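Local coordinates for protein acetyltransferase (Sinorhizobium meliloti, PDB 4JXR) that probably transfers an acetyl group from acetyl-coenzyme A to an acceptor, as a GNAT-superfamily enzyme related to phosphinothricin acetyltransferases, at residues Glu19-Ser24 / Thr31-Pro36; Leu44-Ile49 / Tyr54-Ala59; Arg118-Val123 / Leu138-Gln143. All blocks are in the same frame, centred on the assembly; numbering follows the deposited sequence. Where two conformers were deposited one is given.

Contact 1: residues Glu19-Ser24 / Thr31-Pro36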
loop_
_atom_site.group_PDB
_atom_site.type_symbol
_atom_site.label_atom_id
_atom_site.label_comp_id
_atom_site.label_asym_id
_atom_site.label_seq_id
_atom_site.Cartn_x
_atom_site.Cartn_y
_atom_site.Cartn_z
ATOM N N GLU A 19 15.224 7.866 17.313
ATOM C CA GLU A 19 15.020 9.290 17.665
ATOM C C GLU A 19 14.623 10.285 16.463
ATOM O O GLU A 19 13.728 11.156 16.494
ATOM C CB GLU A 19 16.215 9.891 18.398
ATOM C CG GLU A 19 15.942 11.358 18.806
ATOM C CD GLU A 19 14.568 11.572 19.487
ATOM O OE1 GLU A 19 13.752 12.479 19.072
ATOM O OE2 GLU A 19 14.309 10.826 20.455
ATOM N N ILE A 20 15.292 9.974 15.328
ATOM C CA ILE A 20 14.981 10.680 14.108
ATOM C C ILE A 20 13.545 10.416 13.712
ATOM O O ILE A 20 12.787 11.329 13.374
ATOM C CB ILE A 20 15.966 10.342 12.984
ATOM C CG1 ILE A 20 17.353 10.862 13.322
ATOM C CG2 ILE A 20 15.521 10.874 11.654
ATOM C CD1 ILE A 20 18.466 10.268 12.487
ATOM N N TYR A 21 13.166 9.146 13.704
ATOM C CA TYR A 21 11.812 8.801 13.321
ATOM C C TYR A 21 10.798 9.376 14.318
ATOM O O TYR A 21 9.748 9.857 13.911
ATOM C CB TYR A 21 11.647 7.286 13.190
ATOM C CG TYR A 21 10.333 6.877 12.548
ATOM C CD1 TYR A 21 10.010 7.283 11.261
ATOM C CD2 TYR A 21 9.419 6.093 13.230
ATOM C CE1 TYR A 21 8.809 6.922 10.679
ATOM C CE2 TYR A 21 8.216 5.722 12.652
ATOM C CZ TYR A 21 7.919 6.140 11.371
ATOM O OH TYR A 21 6.734 5.787 10.775
ATOM N N ARG A 22 11.112 9.323 15.614
ATOM C CA ARG A 22 10.209 9.891 16.612
ATOM C C ARG A 22 9.875 11.366 16.289
ATOM O O ARG A 22 8.710 11.787 16.353
ATOM C CB ARG A 22 10.845 9.786 17.997
ATOM C CG ARG A 22 10.062 10.498 19.100
ATOM C CD ARG A 22 10.687 10.302 20.497
ATOM N NE ARG A 22 9.750 10.763 21.537
ATOM C CZ ARG A 22 8.864 9.989 22.154
ATOM N NH1 ARG A 22 8.806 8.678 21.914
ATOM N NH2 ARG A 22 8.047 10.539 23.033
ATOM N N GLU A 23 10.905 12.145 15.956
ATOM C CA GLU A 23 10.708 13.565 15.688
ATOM C C GLU A 23 9.780 13.685 14.480
ATOM O O GLU A 23 8.907 14.587 14.425
ATOM C CB GLU A 23 12.056 14.244 15.474
ATOM C CG GLU A 23 12.005 15.763 15.357
ATOM C CD GLU A 23 11.463 16.338 14.060
ATOM O OE1 GLU A 23 11.600 15.766 12.917
ATOM O OE2 GLU A 23 10.988 17.514 14.204
ATOM N N SER A 24 9.978 12.850 13.456
ATOM C CA SER A 24 9.119 12.881 12.267
ATOM C C SER A 24 7.689 12.492 12.599
ATOM O O SER A 24 6.718 13.126 12.127
ATOM C CB SER A 24 9.674 11.941 11.205
ATOM O OG SER A 24 8.916 11.989 9.991
ATOM N N THR A 31 5.330 10.700 7.671
ATOM C CA THR A 31 4.835 9.431 8.134
ATOM C C THR A 31 3.440 9.621 8.719
ATOM O O THR A 31 3.169 10.597 9.423
ATOM C CB THR A 31 5.764 8.763 9.167
ATOM O OG1 THR A 31 5.090 7.618 9.697
ATOM C CG2 THR A 31 6.129 9.718 10.290
ATOM N N TYR A 32 2.566 8.682 8.406
ATOM C CA TYR A 32 1.197 8.693 8.893
ATOM C C TYR A 32 1.061 7.891 10.183
ATOM O O TYR A 32 -0.028 7.772 10.735
ATOM C CB TYR A 32 0.260 8.144 7.822
ATOM C CG TYR A 32 0.007 9.119 6.685
ATOM C CD1 TYR A 32 0.674 10.340 6.612
ATOM C CD2 TYR A 32 -0.902 8.814 5.692
ATOM C CE1 TYR A 32 0.440 11.221 5.570
ATOM C CE2 TYR A 32 -1.137 9.685 4.643
ATOM C CZ TYR A 32 -0.463 10.885 4.586
ATOM O OH TYR A 32 -0.680 11.755 3.542
ATOM N N GLU A 33 2.183 7.355 10.656
ATOM C CA GLU A 33 2.169 6.864 12.112
ATOM C C GLU A 33 2.011 8.047 13.218
ATOM O O GLU A 33 2.419 9.144 12.890
ATOM C CB GLU A 33 3.496 6.139 12.345
ATOM C CG GLU A 33 3.527 5.105 13.436
ATOM C CD GLU A 33 4.444 3.932 13.112
ATOM O OE1 GLU A 33 5.401 4.062 12.310
ATOM O OE2 GLU A 33 4.201 2.872 13.682
ATOM N N GLU A 34 1.228 7.795 14.259
ATOM C CA GLU A 34 0.881 8.803 15.248
ATOM C C GLU A 34 1.725 8.643 16.517
ATOM O O GLU A 34 2.128 9.626 17.109
ATOM C CB GLU A 34 -0.607 8.696 15.585
ATOM C CG GLU A 34 -1.022 9.299 16.923
ATOM C CD GLU A 34 -2.504 9.140 17.245
ATOM O OE1 GLU A 34 -2.950 8.018 17.518
ATOM O OE2 GLU A 34 -3.213 10.164 17.244
ATOM N N THR A 35 1.950 7.396 16.917
ATOM C CA THR A 35 2.674 7.096 18.153
ATOM C C THR A 35 4.079 6.676 17.796
ATOM O O THR A 35 4.244 5.715 17.047
ATOM C CB THR A 35 1.947 6.005 18.956
ATOM O OG1 THR A 35 0.609 6.473 19.249
ATOM C CG2 THR A 35 2.687 5.711 20.244
ATOM N N PRO A 36 5.106 7.343 18.308
ATOM C CA PRO A 36 6.452 6.892 17.951
ATOM C C PRO A 36 6.718 5.468 18.362
ATOM O O PRO A 36 6.490 5.095 19.534
ATOM C CB PRO A 36 7.355 7.819 18.759
ATOM C CG PRO A 36 6.514 9.088 18.911
ATOM C CD PRO A 36 5.136 8.582 19.105
HETATM O O HOH W 1 6.659 13.009 9.383
#

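Contact 2: residues Leu44-Ile49 / Tyr54-Ala59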
loop_
_atom_site.group_PDB
_atom_site.type_symbol
_atom_site.label_atom_id
_atom_site.label_comp_id
_atom_site.label_asym_id
_atom_site.label_seq_id
_atom_site.Cartn_x
_atom_site.Cartn_y
_atom_site.Cartn_z
ATOM N N LEU A 44 13.021 -4.405 15.167
ATOM C CA LEU A 44 12.342 -5.480 14.475
ATOM C C LEU A 44 12.096 -5.106 13.011
ATOM O O LEU A 44 12.325 -5.897 12.107
ATOM C CB LEU A 44 11.041 -5.844 15.157
ATOM C CG LEU A 44 10.176 -6.880 14.468
ATOM C CD1 LEU A 44 10.943 -8.151 14.247
ATOM C CD2 LEU A 44 8.929 -7.175 15.253
ATOM N N ARG A 45 11.656 -3.872 12.778
ATOM C CA ARG A 45 11.461 -3.413 11.400
ATOM C C ARG A 45 12.765 -3.475 10.608
ATOM O O ARG A 45 12.776 -3.932 9.468
ATOM C CB ARG A 45 10.867 -2.007 11.382
ATOM C CG ARG A 45 9.476 -1.935 11.991
ATOM C CD ARG A 45 8.932 -0.518 12.017
ATOM N NE ARG A 45 7.684 -0.426 12.758
ATOM C CZ ARG A 45 6.937 0.676 12.838
ATOM N NH1 ARG A 45 7.306 1.780 12.211
ATOM N NH2 ARG A 45 5.821 0.670 13.550
ATOM N N PHE A 46 13.857 -3.013 11.202
ATOM C CA PHE A 46 15.159 -3.068 10.577
ATOM C C PHE A 46 15.549 -4.499 10.250
ATOM O O PHE A 46 16.049 -4.781 9.166
ATOM C CB PHE A 46 16.196 -2.437 11.524
ATOM C CG PHE A 46 17.617 -2.749 11.207
ATOM C CD1 PHE A 46 18.367 -2.021 10.303
ATOM C CD2 PHE A 46 18.244 -3.798 11.887
ATOM C CE1 PHE A 46 19.689 -2.334 10.052
ATOM C CE2 PHE A 46 19.552 -4.113 11.625
ATOM C CZ PHE A 46 20.283 -3.369 10.738
ATOM N N SER A 47 15.344 -5.416 11.190
ATOM C CA SER A 47 15.655 -6.839 11.012
ATOM C C SER A 47 14.894 -7.393 9.810
ATOM O O SER A 47 15.422 -8.157 8.999
ATOM C CB SER A 47 15.329 -7.587 12.348
ATOM O OG SER A 47 15.522 -8.979 12.217
ATOM N N THR A 48 13.631 -7.036 9.710
ATOM C CA THR A 48 12.792 -7.546 8.657
ATOM C C THR A 48 13.206 -7.013 7.277
ATOM O O THR A 48 13.309 -7.755 6.296
ATOM C CB THR A 48 11.317 -7.226 8.957
ATOM O OG1 THR A 48 10.966 -7.790 10.231
ATOM C CG2 THR A 48 10.389 -7.749 7.883
ATOM N N ILE A 49 13.404 -5.705 7.195
ATOM C CA ILE A 49 13.770 -5.060 5.941
ATOM C C ILE A 49 15.087 -5.644 5.451
ATOM O O ILE A 49 15.217 -6.054 4.288
ATOM C CB ILE A 49 13.841 -3.545 6.133
ATOM C CG1 ILE A 49 12.476 -2.969 6.398
ATOM C CG2 ILE A 49 14.518 -2.862 4.955
ATOM C CD1 ILE A 49 12.478 -1.601 7.071
ATOM N N TYR A 54 16.918 -5.897 1.351
ATOM C CA TYR A 54 16.815 -4.505 0.962
ATOM C C TYR A 54 17.892 -3.660 1.630
ATOM O O TYR A 54 18.282 -3.944 2.761
ATOM C CB TYR A 54 15.442 -3.976 1.398
ATOM C CG TYR A 54 14.258 -4.595 0.734
ATOM C CD1 TYR A 54 14.046 -4.532 -0.638
ATOM C CD2 TYR A 54 13.263 -5.214 1.470
ATOM C CE1 TYR A 54 12.922 -5.047 -1.232
ATOM C CE2 TYR A 54 12.121 -5.730 0.884
ATOM C CZ TYR A 54 11.938 -5.640 -0.480
ATOM O OH TYR A 54 10.802 -6.137 -1.023
ATOM N N PRO A 55 18.308 -2.578 1.000
ATOM C CA PRO A 55 19.324 -1.690 1.559
ATOM C C PRO A 55 18.721 -0.784 2.628
ATOM O O PRO A 55 17.616 -0.252 2.480
ATOM C CB PRO A 55 19.801 -0.885 0.360
ATOM C CG PRO A 55 18.571 -0.845 -0.551
ATOM C CD PRO A 55 17.966 -2.200 -0.372
ATOM N N TYR A 56 19.505 -0.546 3.666
ATOM C CA TYR A 56 19.118 0.308 4.799
ATOM C C TYR A 56 20.379 1.072 5.178
ATOM O O TYR A 56 21.398 0.440 5.553
ATOM C CB TYR A 56 18.579 -0.572 5.932
ATOM C CG TYR A 56 17.761 0.119 7.000
ATOM C CD1 TYR A 56 18.166 1.317 7.594
ATOM C CD2 TYR A 56 16.579 -0.419 7.455
ATOM C CE1 TYR A 56 17.411 1.904 8.606
ATOM C CE2 TYR A 56 15.831 0.140 8.455
ATOM C CZ TYR A 56 16.284 1.312 9.057
ATOM O OH TYR A 56 15.585 1.929 10.092
ATOM N N VAL A 57 20.372 2.385 5.012
ATOM C CA VAL A 57 21.551 3.207 5.088
ATOM C C VAL A 57 21.370 4.400 6.015
ATOM O O VAL A 57 20.241 4.813 6.313
ATOM C CB VAL A 57 21.996 3.657 3.662
ATOM C CG1 VAL A 57 22.199 2.452 2.716
ATOM C CG2 VAL A 57 21.018 4.590 3.050
ATOM N N VAL A 58 22.485 4.899 6.499
ATOM C CA VAL A 58 22.508 6.095 7.318
ATOM C C VAL A 58 23.420 7.145 6.686
ATOM O O VAL A 58 24.364 6.827 5.960
ATOM C CB VAL A 58 22.962 5.814 8.762
ATOM C CG1 VAL A 58 21.934 4.960 9.493
ATOM C CG2 VAL A 58 24.338 5.147 8.813
ATOM N N ALA A 59 23.108 8.387 7.021
ATOM C CA ALA A 59 23.960 9.551 6.741
ATOM C C ALA A 59 24.569 10.022 8.063
ATOM O O ALA A 59 23.890 10.047 9.087
ATOM C CB ALA A 59 23.164 10.694 6.129
#

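Contact 3: residues Arg118-Val123 / Leu138-Gln143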
loop_
_atom_site.group_PDB
_atom_site.type_symbol
_atom_site.label_atom_id
_atom_site.label_comp_id
_atom_site.label_asym_id
_atom_site.label_seq_id
_atom_site.Cartn_x
_atom_site.Cartn_y
_atom_site.Cartn_z
ATOM N N ARG A 118 13.198 -3.248 -10.563
ATOM C CA ARG A 118 12.853 -2.640 -11.864
ATOM C C ARG A 118 12.023 -1.350 -11.773
ATOM O O ARG A 118 11.960 -0.648 -12.737
ATOM C CB ARG A 118 12.138 -3.654 -12.759
ATOM C CG ARG A 118 13.009 -4.866 -13.127
ATOM C CD ARG A 118 14.267 -4.470 -13.905
ATOM N NE ARG A 118 14.904 -5.666 -14.495
ATOM C CZ ARG A 118 14.484 -6.217 -15.629
ATOM N NH1 ARG A 118 13.504 -5.718 -16.335
ATOM N NH2 ARG A 118 15.089 -7.319 -16.043
ATOM N N GLN A 119 11.391 -1.071 -10.604
ATOM C CA GLN A 119 10.623 0.154 -10.438
ATOM C C GLN A 119 10.756 0.577 -8.989
ATOM O O GLN A 119 10.824 -0.274 -8.104
ATOM C CB GLN A 119 9.139 -0.044 -10.752
ATOM C CG GLN A 119 8.838 -0.553 -12.169
ATOM C CD GLN A 119 9.079 0.457 -13.256
ATOM O OE1 GLN A 119 9.020 1.669 -13.075
ATOM N NE2 GLN A 119 9.321 -0.069 -14.498
HETATM N N MSE A 120 10.752 1.897 -8.770
HETATM C CA MSE A 120 10.729 2.448 -7.420
HETATM C C MSE A 120 9.560 3.429 -7.316
HETATM O O MSE A 120 9.370 4.287 -8.186
HETATM C CB MSE A 120 12.041 3.145 -7.092
HETATM C CG MSE A 120 12.143 3.594 -5.615
HETATM SE SE MSE A 120 13.882 4.232 -5.119
HETATM C CE MSE A 120 14.767 2.583 -4.939
ATOM N N ILE A 121 8.782 3.284 -6.254
ATOM C CA ILE A 121 7.671 4.176 -5.928
ATOM C C ILE A 121 7.979 4.925 -4.660
ATOM O O ILE A 121 8.572 4.400 -3.728
ATOM C CB ILE A 121 6.336 3.338 -5.848
ATOM C CG1 ILE A 121 5.059 4.157 -5.714
ATOM C CG2 ILE A 121 6.370 2.324 -4.728
ATOM C CD1 ILE A 121 3.799 3.326 -5.994
ATOM N N ALA A 122 7.564 6.189 -4.625
ATOM C CA ALA A 122 7.551 7.004 -3.431
ATOM C C ALA A 122 6.089 7.350 -3.117
ATOM O O ALA A 122 5.345 7.770 -3.984
ATOM C CB ALA A 122 8.349 8.270 -3.607
ATOM N N VAL A 123 5.724 7.143 -1.871
ATOM C CA VAL A 123 4.390 7.468 -1.350
ATOM C C VAL A 123 4.603 8.590 -0.369
ATOM O O VAL A 123 5.156 8.360 0.716
ATOM C CB VAL A 123 3.724 6.245 -0.709
ATOM C CG1 VAL A 123 2.349 6.663 -0.176
ATOM C CG2 VAL A 123 3.626 5.095 -1.679
ATOM N N LEU A 138 15.664 13.326 -8.765
ATOM C CA LEU A 138 16.227 11.995 -8.946
ATOM C C LEU A 138 15.494 11.231 -10.031
ATOM O O LEU A 138 15.699 10.032 -10.162
ATOM C CB LEU A 138 16.242 11.211 -7.612
ATOM C CG LEU A 138 17.506 11.226 -6.767
ATOM C CD1 LEU A 138 18.608 10.482 -7.484
ATOM C CD2 LEU A 138 17.927 12.648 -6.529
ATOM N N GLY A 139 14.686 11.890 -10.853
ATOM C CA GLY A 139 14.063 11.248 -11.973
ATOM C C GLY A 139 12.727 10.627 -11.716
ATOM O O GLY A 139 12.160 9.994 -12.619
ATOM N N PHE A 140 12.151 10.779 -10.543
ATOM C CA PHE A 140 10.790 10.340 -10.302
ATOM C C PHE A 140 9.813 11.265 -11.005
ATOM O O PHE A 140 10.067 12.472 -11.105
ATOM C CB PHE A 140 10.455 10.303 -8.825
ATOM C CG PHE A 140 11.120 9.221 -8.011
ATOM C CD1 PHE A 140 12.470 9.268 -7.716
ATOM C CD2 PHE A 140 10.376 8.187 -7.486
ATOM C CE1 PHE A 140 13.051 8.274 -6.955
ATOM C CE2 PHE A 140 10.957 7.224 -6.669
ATOM C CZ PHE A 140 12.289 7.258 -6.425
ATOM N N GLU A 141 8.710 10.720 -11.456
ATOM C CA GLU A 141 7.611 11.501 -12.004
ATOM C C GLU A 141 6.373 11.291 -11.169
ATOM O O GLU A 141 6.097 10.199 -10.694
ATOM C CB GLU A 141 7.337 11.050 -13.435
ATOM C CG GLU A 141 8.545 11.330 -14.333
ATOM C CD GLU A 141 8.368 11.069 -15.804
ATOM O OE1 GLU A 141 7.291 10.622 -16.267
ATOM O OE2 GLU A 141 9.382 11.311 -16.487
ATOM N N LEU A 142 5.611 12.361 -10.988
ATOM C CA LEU A 142 4.357 12.315 -10.287
ATOM C C LEU A 142 3.347 11.475 -11.049
ATOM O O LEU A 142 3.108 11.706 -12.224
ATOM C CB LEU A 142 3.858 13.763 -10.059
ATOM C CG LEU A 142 2.603 13.928 -9.219
ATOM C CD1 LEU A 142 2.793 13.466 -7.800
ATOM C CD2 LEU A 142 2.178 15.386 -9.248
ATOM N N GLN A 143 2.783 10.487 -10.399
ATOM C CA GLN A 143 1.807 9.623 -10.967
ATOM C C GLN A 143 0.407 9.910 -10.527
ATOM O O GLN A 143 -0.545 9.573 -11.257
ATOM C CB GLN A 143 2.127 8.175 -10.665
ATOM C CG GLN A 143 3.471 7.705 -11.131
ATOM C CD GLN A 143 3.651 7.905 -12.600
ATOM O OE1 GLN A 143 2.765 7.512 -13.397
ATOM N NE2 GLN A 143 4.774 8.433 -13.003
#

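Contact 1: residues Glu19-Ser24 / Thr31-Pro36
Y21 overlaps T31 and E33 with the far end of its ring, and its phenol oxygen is where the two segments are joined by direct hydrogen bonds. T31 OG1 donates to Y21 OH at 2.7 Å, and Y21 OH in turn donates to E33 OE1 at 2.7 Å, on the anti lone pair of that carboxylate oxygen. The two flat groups stand steeply to each other, ring and carboxylate planes 76° apart, with E33 OE1 at the ring edge near the ring plane. Y21 gets there because its CG is anti to the backbone N (chi1 -169°), which swings the ring off the helix toward the loop. The T31 hydroxyl is doubly used, since T31 OG1 also accepts from E33 N at 3.1 Å, an ST turn that fixes the loop just where the phenol meets it. Here the loop that leads on to helix 39-51 turns back along helix 14-27, the first helix of the GNAT fold; the side chain of S24 lies about 9 Å from those of I89 and L91, both seen to bind acetyl-CoA. Y21 also meets Y90 edge-to-face, while the second oxygen of E33 pairs with R45, so the acceptor of the phenol is itself held in place. Nearer the surface, R22, extended from CG to NE, crosses P36 at a slant: P36 CG sits over one face of the guanidinium, near its rim, with R22 NH1 3.6 Å from P36 CB. At the other end of the contact T31 CG2 sits 3.6 Å from S24 OG. A water bridges the same pair, donating to S24 O at 2.7 Å and accepting from T31 N, with S24 OG also bonded to it.

Contact 2: residues Leu44-Ile49 / Tyr54-Ala59
With chi1 at 164° on F46 and -162° on Y56, both rings lie anti to their own backbone N, and they meet edge-to-face between helix and strand. The edge of F46 is turned to the face of Y56, centroids 5.2 Å apart and planes at 72°; F46 CD1 stands over that face, offset toward the rim, 3.7 Å from Y56 CD2. I49, one helical turn on from F46, brings both of its branches into the contact. Its CD1 reaches Y56 CE2 at 4.0 Å, while its CG2 packs 3.8 Å from Y54 CB. The backbone adds a single weak link, Y54 N to I49 O at 3.4 Å, where the chain leaves the helix for the strand; the same carbonyl oxygen lies at the edge of the Y54 ring. The hydroxyl of Y54 points elsewhere and bonds to that of Y184. Y71 meets the Y56 ring from the neighbouring strand 66-74, and I17 of helix 14-27 also touches it. In the GNAT fold the first strand is followed by two helices and then by antiparallel strands, and this contact seats the second of those helices, 39-51, on the strand that follows, 56-60.

Contact 3: residues Arg118-Val123 / Leu138-Gln143
Strand 119-125 and the turn that ends helix 129-137 come together through F140, whose ring sets its edge against M120, present as selenomethionine. The result is a Met-aromatic contact: M120 SE lies 5.0 Å from the centroid of the F140 ring and 80° off the ring normal, so the selenium sits beside the rim and not over the face. Its nearest ring atom is F140 CZ, 3.7 Å from M120 SE, and M120 CG comes almost as close, 3.8 Å from F140 CZ. The side chain of M120 is extended through its first two torsions (chi1 -173°, chi2 171°), which carries the selenium out to the ring; V109 and C112 of helix 100-115 also touch this side chain. Two residues along the strand, A122 CB adds a looser apolar touch at 4.2 Å from F140 CE2. The ring is delivered by a Schellman motif, in which G139, at positive phi, reverses the chain after the helix, F140 N bonding to H135 O and G139 N to R136 O. Helix 129-137 connects strands 119-125 and 141-152, which run parallel with 155-165 inserted antiparallel between them, as in the C-terminal part of the GNAT fold. F140 lies about 7 Å, side chain to side chain, from I89, seen to bind acetyl-CoA. H135 meets the phenylalanine ring edge-to-face, and D87 of strand 84-91 touches it as well.

How the contacts relate
The three contacts follow one another along the chain, each closing before the next opens, so none nest or cross. Contact 1 closes the loop after helix 14-27; contact 2 then closes the short connection from helix 39-51 to strand 56-60. These two touch directly, through R45 on the second helix. Contact 3 closes a longer excursion, in which the chain leaves strand 119-125, runs through helix 129-137 and returns toward strand 141-152. It lies across the chain's centre from both others, with nearest atoms about 7 Å away, and shares the mixed sheet with contact 2. Contacts 1 and 3 both touch the second subunit.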